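Local coordinates for protein ferritin (Ulva pertusa, PDB 3VNX) that stores iron inside a hollow shell of 24 subunits and, as a ferroxidase, oxidises iron(II) to iron(III), at the interface of chains A and B. Numbering follows the deposited sequence. Chains: chain A/B, ferritin.

The interface of chains A and B. Residues chain A 129-130, 132-133, 136; chain B 15, 18-19, 21-22.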
# COMPACT_ATOMS: atom_id res chain seq x y z
N GLU A 129 40.92 -13.35 -33.47
CA GLU A 129 41.39 -12.93 -34.78
C GLU A 129 40.65 -13.69 -35.88
O GLU A 129 40.32 -13.13 -36.92
CB GLU A 129 42.90 -13.10 -34.90
CG GLU A 129 43.71 -12.09 -34.09
CD GLU A 129 45.21 -12.20 -34.33
OE1 GLU A 129 45.65 -13.19 -34.96
OE2 GLU A 129 45.95 -11.29 -33.90
N LEU A 130 40.38 -14.97 -35.65
CA LEU A 130 39.61 -15.78 -36.59
C LEU A 130 38.21 -15.19 -36.72
O LEU A 130 37.72 -14.96 -37.83
CB LEU A 130 39.52 -17.22 -36.09
CG LEU A 130 39.33 -18.36 -37.09
CD1 LEU A 130 38.43 -19.41 -36.48
CD2 LEU A 130 38.76 -17.89 -38.42
N LEU A 132 37.04 -12.14 -35.91
CA LEU A 132 37.10 -10.85 -36.59
C LEU A 132 37.16 -11.06 -38.10
O LEU A 132 36.38 -10.48 -38.85
CB LEU A 132 38.32 -10.06 -36.11
CG LEU A 132 38.66 -8.78 -36.88
CD1 LEU A 132 37.48 -7.82 -36.92
CD2 LEU A 132 39.90 -8.11 -36.27
N SER A 133 38.09 -11.92 -38.52
CA SER A 133 38.32 -12.20 -39.94
C SER A 133 37.03 -12.69 -40.58
O SER A 133 36.66 -12.26 -41.69
CB SER A 133 39.44 -13.23 -40.11
OG SER A 133 40.67 -12.75 -39.58
N LYS A 136 34.59 -9.68 -40.87
CA LYS A 136 34.96 -8.85 -42.03
C LYS A 136 34.54 -9.52 -43.33
O LYS A 136 33.94 -8.89 -44.21
CB LYS A 136 36.47 -8.55 -42.04
CG LYS A 136 36.93 -7.73 -40.82
CD LYS A 136 38.45 -7.64 -40.70
CE LYS A 136 39.03 -6.54 -41.60
NZ LYS A 136 40.52 -6.46 -41.55
N VAL B 15 38.38 -17.62 -45.75
CA VAL B 15 38.73 -16.58 -44.78
C VAL B 15 40.23 -16.36 -44.71
O VAL B 15 40.71 -15.48 -43.98
CB VAL B 15 38.21 -16.92 -43.37
CG1 VAL B 15 39.06 -18.03 -42.75
CG2 VAL B 15 38.20 -15.67 -42.48
N GLU B 18 41.40 -12.66 -45.37
CA GLU B 18 41.11 -11.82 -44.21
C GLU B 18 41.95 -12.23 -43.02
O GLU B 18 42.43 -11.39 -42.26
CB GLU B 18 39.63 -11.89 -43.85
CG GLU B 18 38.71 -11.45 -44.98
CD GLU B 18 38.91 -9.99 -45.37
OE1 GLU B 18 39.30 -9.17 -44.50
OE2 GLU B 18 38.66 -9.65 -46.54
N LEU B 19 42.13 -13.53 -42.86
CA LEU B 19 42.86 -14.05 -41.70
C LEU B 19 44.32 -13.61 -41.69
O LEU B 19 44.83 -13.13 -40.66
CB LEU B 19 42.76 -15.56 -41.64
CG LEU B 19 42.86 -16.17 -40.24
CD1 LEU B 19 43.95 -17.22 -40.17
CD2 LEU B 19 43.10 -15.11 -39.20
N THR B 21 45.60 -11.10 -43.31
CA THR B 21 45.53 -9.65 -43.13
C THR B 21 45.46 -9.28 -41.66
O THR B 21 46.22 -8.44 -41.18
CB THR B 21 44.27 -9.06 -43.78
OG1 THR B 21 44.33 -9.23 -45.20
CG2 THR B 21 44.14 -7.57 -43.42
N VAL B 22 44.54 -9.91 -40.95
CA VAL B 22 44.35 -9.65 -39.54
C VAL B 22 45.57 -10.06 -38.70
O VAL B 22 46.03 -9.28 -37.85
CB VAL B 22 43.08 -10.35 -38.99
CG1 VAL B 22 43.13 -10.45 -37.46
CG2 VAL B 22 41.82 -9.61 -39.46
O HOH W 1 41.09 -8.89 -42.77
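A:Ser133 points tip-first into the short helix 16-24 of chain B, against B:Glu18, B:Leu19 and B:Val22, with B:Val15 of the preceding loop against its CB. Its OG lies 3.3 Å from B:Leu19 CA, and the small serine suits a place where the helices come close. With OG anti to its own carbonyl carbon (chi1 -62°), the hydroxyl turns back along its helix and donates to A:Glu129 O at 2.7 Å, tilted 29° from that carbonyl plane. Across the interface, OG makes at best a weak hydrogen bond with B:Glu18 O. The serine CB meets B:Val15 CG2 at 3.6 Å. Beyond the hydroxyl, B:Val22 forks over this face of helix 123-151: CG1, anti to the backbone N (chi1 162°), rests against the CB and CG of A:Glu129, while CG2 reaches A:Ser133 OG and A:Leu132 CD2. A beta-branched residue suits this place because it fills both directions without a long chain. B:Leu19 CD2 lies 3.4 Å from A:Ser133 OG; apolar B:Leu19 and B:Val15 suit packing against so small a side chain. An alanine in place of A:Ser133 would probably leave A:Glu129 O without this hydroxyl donor and open a small gap beside B:Leu19 and B:Val22. At the polar rim, the chain of A:Lys136, bent at chi3, crosses that of B:Glu18; A:Lys136 NZ and B:Glu18 OE1 stay 4.2 Å apart, and long, flexible chains suit this edge, where a water joins them, 2.8 Å from A:Lys136 NZ and also bonded to B:Glu18 O. The opposite charges would probably still attract. The site lies where helix 16-24 of the N-terminal extension packs on helix 123-151 of a neighbouring four-helix bundle, consistent with the extension's contribution to shell stability.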